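Local atomic coordinates of beta-galactosidase (Trichoderma reesei, PDB entry 3OG2), a protein that probably hydrolyses terminal non-reducing beta-D-galactose residues of beta-D-galactosides, as a family 35 glycoside hydrolase built round a TIM barrel. Residues 77-82 / 126-131; 116-121 / 787-792; 137-142 / 794-799. One frame throughout, in Å; residues are numbered along the deposited sequence.

How the contacts relate
Three successive, separate pieces of the loop that follows barrel strand 110-116 make these contacts before helix 144-163 begins. From the N terminus, 77-82 comes first, just after strand 72-76; contact 1 joins it to 126-131 and closes a loop over strand 110-116 and so over 116-121. Contact 2 takes 116-121 to the distant 787-792, crossing contact 1. Contact 3 opens at 137-142, after contact 1 has closed, and reaches 794-799; it crosses contact 2. Contact 1 thus binds the barrel loops to each other, while contacts 2 and 3 pin the same long loop to the segment between strands 775-782 and 803-811. Gly-126 O accepts from the backbone N of Ile-119 and Asn-120, linking contacts 1 and 2.

Contact 1: 77-82 / 126-131; sequences VDWALL and GGFPGW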
loop_
_atom_site.group_PDB
_atom_site.type_symbol
_atom_site.label_atom_id
_atom_site.label_comp_id
_atom_site.label_asym_id
_atom_site.label_seq_id
_atom_site.Cartn_x
_atom_site.Cartn_y
_atom_site.Cartn_z
ATOM N N VAL A 77 -8.810 4.772 6.730
ATOM C CA VAL A 77 -8.469 5.398 8.018
ATOM C C VAL A 77 -8.518 4.305 9.065
ATOM O O VAL A 77 -9.460 3.476 9.021
ATOM C CB VAL A 77 -9.431 6.533 8.387
ATOM C CG1 VAL A 77 -8.965 7.171 9.693
ATOM C CG2 VAL A 77 -9.569 7.541 7.264
ATOM N N ASP A 78 -7.533 4.246 9.964
ATOM C CA ASP A 78 -7.453 3.195 10.975
ATOM C C ASP A 78 -7.953 3.728 12.304
ATOM O O ASP A 78 -7.256 4.497 13.003
ATOM C CB ASP A 78 -5.984 2.734 11.047
ATOM C CG ASP A 78 -5.779 1.597 11.991
ATOM O OD1 ASP A 78 -6.686 1.142 12.711
ATOM O OD2 ASP A 78 -4.594 1.078 12.031
ATOM N N TRP A 79 -9.160 3.300 12.681
ATOM C CA TRP A 79 -9.817 3.773 13.909
ATOM C C TRP A 79 -8.918 3.529 15.118
ATOM O O TRP A 79 -8.843 4.392 16.016
ATOM C CB TRP A 79 -11.155 3.001 13.998
ATOM C CG TRP A 79 -11.978 3.219 15.221
ATOM C CD1 TRP A 79 -11.885 4.187 16.221
ATOM C CD2 TRP A 79 -13.098 2.393 15.592
ATOM N NE1 TRP A 79 -12.866 3.990 17.153
ATOM C CE2 TRP A 79 -13.626 2.898 16.798
ATOM C CE3 TRP A 79 -13.695 1.277 15.015
ATOM C CZ2 TRP A 79 -14.719 2.326 17.431
ATOM C CZ3 TRP A 79 -14.778 0.697 15.629
ATOM C CH2 TRP A 79 -15.276 1.227 16.833
ATOM N N ALA A 80 -8.256 2.389 15.192
ATOM C CA ALA A 80 -7.458 2.017 16.372
ATOM C C ALA A 80 -6.378 3.071 16.667
ATOM O O ALA A 80 -5.965 3.187 17.820
ATOM C CB ALA A 80 -6.790 0.660 16.156
ATOM N N LEU A 81 -5.923 3.821 15.641
ATOM C CA LEU A 81 -4.915 4.884 15.911
ATOM C C LEU A 81 -5.528 6.190 16.367
ATOM O O LEU A 81 -4.787 6.992 16.954
ATOM C CB LEU A 81 -4.097 5.109 14.621
ATOM C CG LEU A 81 -3.189 3.899 14.253
ATOM C CD1 LEU A 81 -2.617 4.145 12.854
ATOM C CD2 LEU A 81 -2.095 3.734 15.280
ATOM N N LEU A 82 -6.828 6.389 16.052
ATOM C CA LEU A 82 -7.447 7.694 16.317
ATOM C C LEU A 82 -8.334 7.703 17.522
ATOM O O LEU A 82 -8.735 8.793 17.966
ATOM C CB LEU A 82 -8.283 8.096 15.085
ATOM C CG LEU A 82 -7.502 8.082 13.775
ATOM C CD1 LEU A 82 -8.343 8.749 12.687
ATOM C CD2 LEU A 82 -6.159 8.804 13.880
ATOM N N GLY A 126 -8.093 -5.310 12.387
ATOM C CA GLY A 126 -8.776 -4.858 11.206
ATOM C C GLY A 126 -9.278 -3.405 11.350
ATOM O O GLY A 126 -10.209 -3.024 10.615
ATOM N N GLY A 127 -8.637 -2.634 12.197
ATOM C CA GLY A 127 -9.008 -1.239 12.441
ATOM C C GLY A 127 -9.715 -1.083 13.772
ATOM O O GLY A 127 -9.778 0.034 14.322
ATOM N N PHE A 128 -10.280 -2.154 14.333
ATOM C CA PHE A 128 -11.009 -2.024 15.582
ATOM C C PHE A 128 -10.036 -1.787 16.748
ATOM O O PHE A 128 -9.122 -2.607 16.928
ATOM C CB PHE A 128 -11.779 -3.333 15.871
ATOM C CG PHE A 128 -13.018 -3.534 15.009
ATOM C CD1 PHE A 128 -13.687 -2.476 14.413
ATOM C CD2 PHE A 128 -13.489 -4.850 14.859
ATOM C CE1 PHE A 128 -14.870 -2.707 13.677
ATOM C CE2 PHE A 128 -14.679 -5.035 14.150
ATOM C CZ PHE A 128 -15.380 -3.982 13.594
ATOM N N PRO A 129 -10.251 -0.768 17.563
ATOM C CA PRO A 129 -9.428 -0.607 18.767
ATOM C C PRO A 129 -9.597 -1.822 19.698
ATOM O O PRO A 129 -10.666 -2.462 19.802
ATOM C CB PRO A 129 -10.002 0.620 19.463
ATOM C CG PRO A 129 -10.698 1.370 18.343
ATOM C CD PRO A 129 -11.256 0.294 17.441
ATOM N N GLY A 130 -8.537 -2.154 20.443
ATOM C CA GLY A 130 -8.567 -3.347 21.293
ATOM C C GLY A 130 -9.636 -3.278 22.390
ATOM O O GLY A 130 -10.025 -4.336 22.908
ATOM N N TRP A 131 -10.091 -2.054 22.748
ATOM C CA TRP A 131 -11.178 -2.010 23.728
ATOM C C TRP A 131 -12.495 -2.565 23.207
ATOM O O TRP A 131 -13.383 -2.806 24.044
ATOM C CB TRP A 131 -11.299 -0.600 24.263
ATOM C CG TRP A 131 -11.310 0.564 23.333
ATOM C CD1 TRP A 131 -10.258 1.330 22.995
ATOM C CD2 TRP A 131 -12.458 1.107 22.675
ATOM N NE1 TRP A 131 -10.625 2.325 22.146
ATOM C CE2 TRP A 131 -11.974 2.225 21.930
ATOM C CE3 TRP A 131 -13.830 0.797 22.630
ATOM C CZ2 TRP A 131 -12.792 3.037 21.136
ATOM C CZ3 TRP A 131 -14.620 1.625 21.826
ATOM C CH2 TRP A 131 -14.106 2.720 21.102
#
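Pro-129 stands with its CG-CD edge over the indole of Trp-79, its CG 3.5 Å from the centroid of the five-membered ring and 6° off the ring normal, a CH-pi contact with the carbon almost straight above the face. Its CD covers the middle of the same indole and comes 3.3 Å from Trp-79 CD2. Two more aromatic rings stand steeply to this indole. Phe-128 meets it rim to rim, CD1 3.6 Å from Trp-79 CZ3 with the planes at 88°, and Trp-131 brings CH2 to 3.7 Å from Trp-79 CZ2. The three rings form an aromatic cluster, and Pro-129 CB lies over a face of Trp-131, toward the rim. CG of Trp-79 is anti to its backbone N (chi1 175°), beside the carbonyl carbon. Both indole N-H groups are satisfied by Glu-83, Trp-79 NE1 by its carboxylate and Trp-131 NE1 by its carbonyl.

At the polar edge, Ala-80 N gives a weak bond to Gly-127 O at 2.9 Å and another weak one, at 3.2 Å, to Asp-78 OD1, which is the N-cap bond of helix 79-82. A CB on Gly-127 would be jammed against the carbonyl O of Gly-126, so its backbone angles call for glycine, and its CA abuts Asp-78 OD1. The cluster sits beyond the C-terminal end of barrel strand 72-76, where Tyr-153 of helix 144-163 stacks on Trp-79.

Contact 2: 116-121 / 787-792; sequences GPYINA and LDENWT. With GLC (alpha-D-glucopyranose), chain C.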
loop_
_atom_site.group_PDB
_atom_site.type_symbol
_atom_site.label_atom_id
_atom_site.label_comp_id
_atom_site.label_asym_id
_atom_site.label_seq_id
_atom_site.Cartn_x
_atom_site.Cartn_y
_atom_site.Cartn_z
ATOM N N GLY A 116 -13.996 2.937 7.217
ATOM C CA GLY A 116 -14.460 1.793 7.951
ATOM C C GLY A 116 -15.864 2.007 8.507
ATOM O O GLY A 116 -16.759 2.358 7.733
ATOM N N PRO A 117 -16.115 1.844 9.813
ATOM C CA PRO A 117 -15.163 1.600 10.888
ATOM C C PRO A 117 -14.282 0.368 10.802
ATOM O O PRO A 117 -13.103 0.451 11.190
ATOM C CB PRO A 117 -16.072 1.398 12.131
ATOM C CG PRO A 117 -17.352 2.072 11.826
ATOM C CD PRO A 117 -17.503 2.045 10.328
ATOM N N TYR A 118 -14.769 -0.707 10.209
ATOM C CA TYR A 118 -13.957 -1.885 9.944
ATOM C C TYR A 118 -13.261 -1.707 8.597
ATOM O O TYR A 118 -13.941 -1.435 7.584
ATOM C CB TYR A 118 -14.847 -3.145 9.932
ATOM C CG TYR A 118 -13.903 -4.345 9.841
ATOM C CD1 TYR A 118 -13.127 -4.684 10.956
ATOM C CD2 TYR A 118 -13.776 -5.097 8.670
ATOM C CE1 TYR A 118 -12.264 -5.764 10.915
ATOM C CE2 TYR A 118 -12.887 -6.170 8.602
ATOM C CZ TYR A 118 -12.134 -6.486 9.737
ATOM O OH TYR A 118 -11.219 -7.525 9.682
ATOM N N ILE A 119 -11.918 -1.871 8.561
ATOM C CA ILE A 119 -11.185 -1.740 7.307
ATOM C C ILE A 119 -10.425 -3.003 6.898
ATOM O O ILE A 119 -10.012 -3.101 5.742
ATOM C CB ILE A 119 -10.181 -0.531 7.339
ATOM C CG1 ILE A 119 -9.122 -0.659 8.423
ATOM C CG2 ILE A 119 -10.949 0.792 7.418
ATOM C CD1 ILE A 119 -7.974 0.322 8.275
ATOM N N ASN A 120 -10.221 -3.965 7.802
ATOM C CA ASN A 120 -9.417 -5.178 7.510
ATOM C C ASN A 120 -7.975 -4.724 7.302
ATOM O O ASN A 120 -7.312 -4.413 8.296
ATOM C CB ASN A 120 -10.035 -5.964 6.331
ATOM C CG ASN A 120 -9.678 -7.429 6.408
ATOM O OD1 ASN A 120 -9.971 -8.112 7.433
ATOM N ND2 ASN A 120 -9.010 -7.970 5.400
ATOM N N ALA A 121 -7.492 -4.633 6.059
ATOM C CA ALA A 121 -6.280 -3.877 5.751
ATOM C C ALA A 121 -4.995 -4.449 6.279
ATOM O O ALA A 121 -3.915 -3.823 6.194
ATOM C CB ALA A 121 -6.384 -2.412 6.207
ATOM N N LEU A 787 -3.607 -7.528 17.080
ATOM C CA LEU A 787 -4.908 -8.170 17.277
ATOM C C LEU A 787 -5.401 -8.677 15.927
ATOM O O LEU A 787 -5.085 -8.085 14.860
ATOM C CB LEU A 787 -5.898 -7.132 17.839
ATOM C CG LEU A 787 -5.397 -6.506 19.155
ATOM C CD1 LEU A 787 -6.438 -5.538 19.705
ATOM C CD2 LEU A 787 -5.067 -7.596 20.174
ATOM N N ASP A 788 -6.113 -9.788 15.951
ATOM C CA ASP A 788 -6.553 -10.385 14.700
ATOM C C ASP A 788 -7.624 -9.516 14.019
ATOM O O ASP A 788 -8.319 -8.717 14.663
ATOM C CB ASP A 788 -7.153 -11.777 14.954
ATOM C CG ASP A 788 -6.100 -12.790 15.399
ATOM O OD1 ASP A 788 -4.868 -12.611 15.206
ATOM O OD2 ASP A 788 -6.478 -13.858 15.943
ATOM N N GLU A 789 -7.755 -9.720 12.707
ATOM C CA GLU A 789 -8.847 -9.192 11.926
ATOM C C GLU A 789 -10.176 -9.869 12.264
ATOM O O GLU A 789 -10.264 -10.817 13.061
ATOM C CB GLU A 789 -8.517 -9.366 10.405
ATOM C CG GLU A 789 -7.431 -8.384 9.975
ATOM C CD GLU A 789 -6.968 -8.669 8.563
ATOM O OE1 GLU A 789 -6.916 -9.904 8.178
ATOM O OE2 GLU A 789 -6.653 -7.723 7.831
ATOM N N ASN A 790 -11.243 -9.312 11.654
ATOM C CA ASN A 790 -12.614 -9.750 11.921
ATOM C C ASN A 790 -13.375 -9.787 10.611
ATOM O O ASN A 790 -14.438 -9.186 10.426
ATOM C CB ASN A 790 -13.279 -8.776 12.920
ATOM C CG ASN A 790 -14.404 -9.450 13.681
ATOM O OD1 ASN A 790 -14.191 -9.859 14.823
ATOM N ND2 ASN A 790 -15.607 -9.583 13.103
ATOM N N TRP A 791 -12.804 -10.558 9.655
ATOM C CA TRP A 791 -13.300 -10.528 8.291
ATOM C C TRP A 791 -14.642 -11.190 8.129
ATOM O O TRP A 791 -15.390 -10.861 7.191
ATOM C CB TRP A 791 -12.273 -11.164 7.316
ATOM C CG TRP A 791 -12.707 -10.896 5.908
ATOM C CD1 TRP A 791 -12.453 -9.781 5.167
ATOM C CD2 TRP A 791 -13.474 -11.767 5.072
ATOM N NE1 TRP A 791 -13.008 -9.893 3.935
ATOM C CE2 TRP A 791 -13.647 -11.102 3.830
ATOM C CE3 TRP A 791 -14.007 -13.051 5.329
ATOM C CZ2 TRP A 791 -14.351 -11.677 2.792
ATOM C CZ3 TRP A 791 -14.719 -13.628 4.269
ATOM C CH2 TRP A 791 -14.864 -12.932 3.057
ATOM N N THR A 792 -15.034 -12.109 8.980
ATOM C CA THR A 792 -16.330 -12.813 8.840
ATOM C C THR A 792 -17.244 -12.269 9.939
ATOM O O THR A 792 -17.075 -12.519 11.133
ATOM C CB THR A 792 -16.159 -14.298 9.024
ATOM O OG1 THR A 792 -15.254 -14.779 7.991
ATOM C CG2 THR A 792 -17.483 -15.043 8.915
HETATM C C1 GLC C . -5.737 -15.713 4.871
HETATM C C2 GLC C . -6.696 -15.359 3.758
HETATM C C3 GLC C . -7.308 -13.978 3.769
HETATM C C4 GLC C . -7.549 -13.464 5.177
HETATM C C5 GLC C . -6.226 -13.622 5.957
HETATM C C6 GLC C . -6.225 -12.764 7.162
HETATM O O2 GLC C . -6.088 -15.566 2.501
HETATM O O3 GLC C . -8.532 -14.043 3.056
HETATM O O4 GLC C . -7.915 -12.097 5.183
HETATM O O5 GLC C . -5.936 -14.999 6.083
HETATM O O6 GLC C . -5.539 -13.060 8.321
#
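Tyr-118 OH joins the two segments: it receives Asn-790 N across the contact at 2.7 Å, nearly straight at 164°, and donates to Asn-120 OD1 at 2.6 Å. The second bond lies in the amide plane on a lone pair of OD1. One hydroxyl therefore fixes the Asn-120 amide and holds the backbone of 787-792 at the same time. CB of Tyr-118 points toward the other segment, and CG is anti to the backbone N (chi1 -172°); the side chain crosses that of Asn-790 at about a right angle, CE1 3.8 Å from Asn-790 CB.

Beside it the Asn-120 amide and the Glu-789 carboxylate lie stacked, their planes 19° apart, with OD1 of Asn-120 3.3 Å from CD of Glu-789. No hydrogen bond links the pair. Glu-789 OE2 instead accepts from the backbone N of Glu-122, and Asn-120 ND2 bonds to a glycerol that is probably left from the crystallisation liquor. Asn-120 OD1 also approaches Trp-791 in the plane of the indole, at its edge, 3.8 Å from CD1, while Trp-791 NE1 is bonded to Glu-180. Asn-120 and Glu-180 both belong to the beta-D-galactose site, so this loop, distant in sequence, lies beside that site. Glu-789 OE1 comes 3.1 Å from C6 of a glucose unit of an attached glycan.

The residues of 116-121 follow barrel strand 110-116 through a cis peptide before Pro-117, which packs on helix 144-163. The loop 787-792, between strands 775-782 and 803-811, closes over them, and Arg-140 NH1 donates a hydrogen bond to Asn-790 O.

Contact 3: 137-142 / 794-799; sequences GKLRTD and GDDSMK
Asp-796 and Leu-139 both hold CG anti to the carbonyl carbon (chi1 -86° and -50°), and these torsions set the Asp-796 carboxylate beside the start of the Leu-139 side chain. Lys-799 is extended beyond CG, a reach that takes its ammonium to the far segment. Leu-139 N gives a 2.9 Å bond to Asp-796 OD1, met on the syn side and close to the carboxylate plane.

Lys-799 NZ bridges both segments. It forms a salt bridge with Asp-796 OD2 at 2.8 Å, reaching that oxygen from above the carboxylate plane, and gives a bond to Gly-137 O at 2.8 Å, again from above the carbonyl plane. Val-135 O is a further acceptor for it. These partners probably stabilise the charges of both side chains.

Leu-139 packs CD2 at 3.7 Å from Lys-799 CE, and CD1 at 3.8 Å from Met-798 SD, crossing the methionine side chain at about a right angle. One water donates to Leu-139 O and to Asp-796 OD1 and accepts from Gly-794 N, closing a three-way bridge.

Lys-138 to Thr-141 make a type II beta turn, with Thr-141 OG1 bonded to Lys-138 O; Asp-796 is the centre of an inverse gamma turn. The two turns meet here, tying the TIM-barrel loop before helix 144-163 to the loop ahead of strand 803-811.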
loop_
_atom_site.group_PDB
_atom_site.type_symbol
_atom_site.label_atom_id
_atom_site.label_comp_id
_atom_site.label_asym_id
_atom_site.label_seq_id
_atom_site.Cartn_x
_atom_site.Cartn_y
_atom_site.Cartn_z
ATOM N N GLY A 137 -21.427 -7.537 22.530
ATOM C CA GLY A 137 -22.174 -7.900 21.318
ATOM C C GLY A 137 -21.279 -8.251 20.154
ATOM O O GLY A 137 -20.079 -7.922 20.103
ATOM N N LYS A 138 -21.902 -8.901 19.161
ATOM C CA LYS A 138 -21.139 -9.281 17.986
ATOM C C LYS A 138 -20.752 -8.070 17.125
ATOM O O LYS A 138 -21.574 -7.190 16.793
ATOM C CB LYS A 138 -21.943 -10.257 17.114
ATOM C CG LYS A 138 -22.309 -11.543 17.838
ATOM C CD LYS A 138 -21.134 -12.497 17.898
ATOM C CE LYS A 138 -21.543 -13.847 18.472
ATOM N NZ LYS A 138 -22.936 -14.229 18.111
ATOM N N LEU A 139 -19.477 -8.055 16.747
ATOM C CA LEU A 139 -18.963 -6.934 15.975
ATOM C C LEU A 139 -19.503 -6.954 14.563
ATOM O O LEU A 139 -19.769 -8.046 14.002
ATOM C CB LEU A 139 -17.416 -6.969 15.951
ATOM C CG LEU A 139 -16.775 -7.119 17.334
ATOM C CD1 LEU A 139 -15.266 -7.257 17.229
ATOM C CD2 LEU A 139 -17.167 -6.020 18.315
ATOM N N ARG A 140 -19.681 -5.774 13.955
ATOM C CA ARG A 140 -20.171 -5.634 12.583
ATOM C C ARG A 140 -21.592 -6.187 12.486
ATOM O O ARG A 140 -21.992 -6.697 11.443
ATOM C CB ARG A 140 -19.284 -6.314 11.524
ATOM C CG ARG A 140 -17.830 -5.778 11.615
ATOM C CD ARG A 140 -16.913 -6.509 10.661
ATOM N NE ARG A 140 -17.274 -6.133 9.262
ATOM C CZ ARG A 140 -16.875 -6.862 8.204
ATOM N NH1 ARG A 140 -16.147 -7.974 8.386
ATOM N NH2 ARG A 140 -17.241 -6.463 7.005
ATOM N N THR A 141 -22.355 -6.019 13.559
ATOM C CA THR A 141 -23.808 -6.277 13.535
ATOM C C THR A 141 -24.523 -5.098 14.161
ATOM O O THR A 141 -23.859 -4.181 14.672
ATOM C CB THR A 141 -24.183 -7.539 14.309
ATOM O OG1 THR A 141 -24.085 -7.303 15.722
ATOM C CG2 THR A 141 -23.315 -8.733 13.922
ATOM N N ASP A 142 -25.863 -5.155 14.173
ATOM C CA ASP A 142 -26.530 -4.021 14.870
ATOM C C ASP A 142 -26.689 -4.259 16.367
ATOM O O ASP A 142 -27.514 -3.541 16.957
ATOM C CB ASP A 142 -27.838 -3.637 14.183
ATOM C CG ASP A 142 -28.778 -4.811 13.993
ATOM O OD1 ASP A 142 -28.365 -5.962 14.119
ATOM O OD2 ASP A 142 -29.957 -4.459 13.707
ATOM N N GLY A 794 -19.930 -11.981 12.594
ATOM C CA GLY A 794 -20.598 -12.993 13.413
ATOM C C GLY A 794 -19.577 -13.944 14.029
ATOM O O GLY A 794 -19.966 -14.691 14.909
ATOM N N ASP A 795 -18.349 -13.892 13.547
ATOM C CA ASP A 795 -17.229 -14.613 14.124
ATOM C C ASP A 795 -16.363 -13.519 14.719
ATOM O O ASP A 795 -15.690 -12.824 13.915
ATOM C CB ASP A 795 -16.481 -15.360 13.048
ATOM C CG ASP A 795 -15.304 -16.143 13.568
ATOM O OD1 ASP A 795 -15.175 -16.051 14.793
ATOM O OD2 ASP A 795 -14.590 -16.811 12.769
ATOM N N ASP A 796 -16.400 -13.326 15.991
ATOM C CA ASP A 796 -15.717 -12.199 16.646
ATOM C C ASP A 796 -14.226 -12.449 16.780
ATOM O O ASP A 796 -13.667 -12.279 17.874
ATOM C CB ASP A 796 -16.371 -11.997 18.024
ATOM C CG ASP A 796 -17.602 -11.111 18.064
ATOM O OD1 ASP A 796 -17.940 -10.472 17.063
ATOM O OD2 ASP A 796 -18.270 -11.065 19.132
ATOM N N SER A 797 -13.570 -12.853 15.682
ATOM C CA SER A 797 -12.166 -13.214 15.779
ATOM C C SER A 797 -11.241 -12.113 16.235
ATOM O O SER A 797 -10.166 -12.406 16.797
ATOM C CB SER A 797 -11.684 -13.722 14.399
ATOM O OG SER A 797 -11.998 -12.780 13.387
ATOM N N MET A 798 -11.619 -10.844 16.052
ATOM C CA MET A 798 -10.751 -9.756 16.589
ATOM C C MET A 798 -10.682 -9.807 18.109
ATOM O O MET A 798 -9.750 -9.262 18.706
ATOM C CB MET A 798 -11.296 -8.430 16.042
ATOM C CG MET A 798 -10.639 -7.218 16.708
ATOM S SD MET A 798 -11.670 -6.650 18.109
ATOM C CE MET A 798 -10.434 -5.618 18.928
ATOM N N LYS A 799 -11.671 -10.470 18.752
ATOM C CA LYS A 799 -11.666 -10.540 20.214
ATOM C C LYS A 799 -10.717 -11.597 20.743
ATOM O O LYS A 799 -10.680 -11.771 21.970
ATOM C CB LYS A 799 -13.103 -10.812 20.730
ATOM C CG LYS A 799 -14.052 -9.647 20.390
ATOM C CD LYS A 799 -15.416 -9.910 21.050
ATOM C CE LYS A 799 -16.389 -8.787 20.702
ATOM N NZ LYS A 799 -17.786 -9.207 21.101
HETATM O O HOH W 1 -18.319 -10.383 14.303
#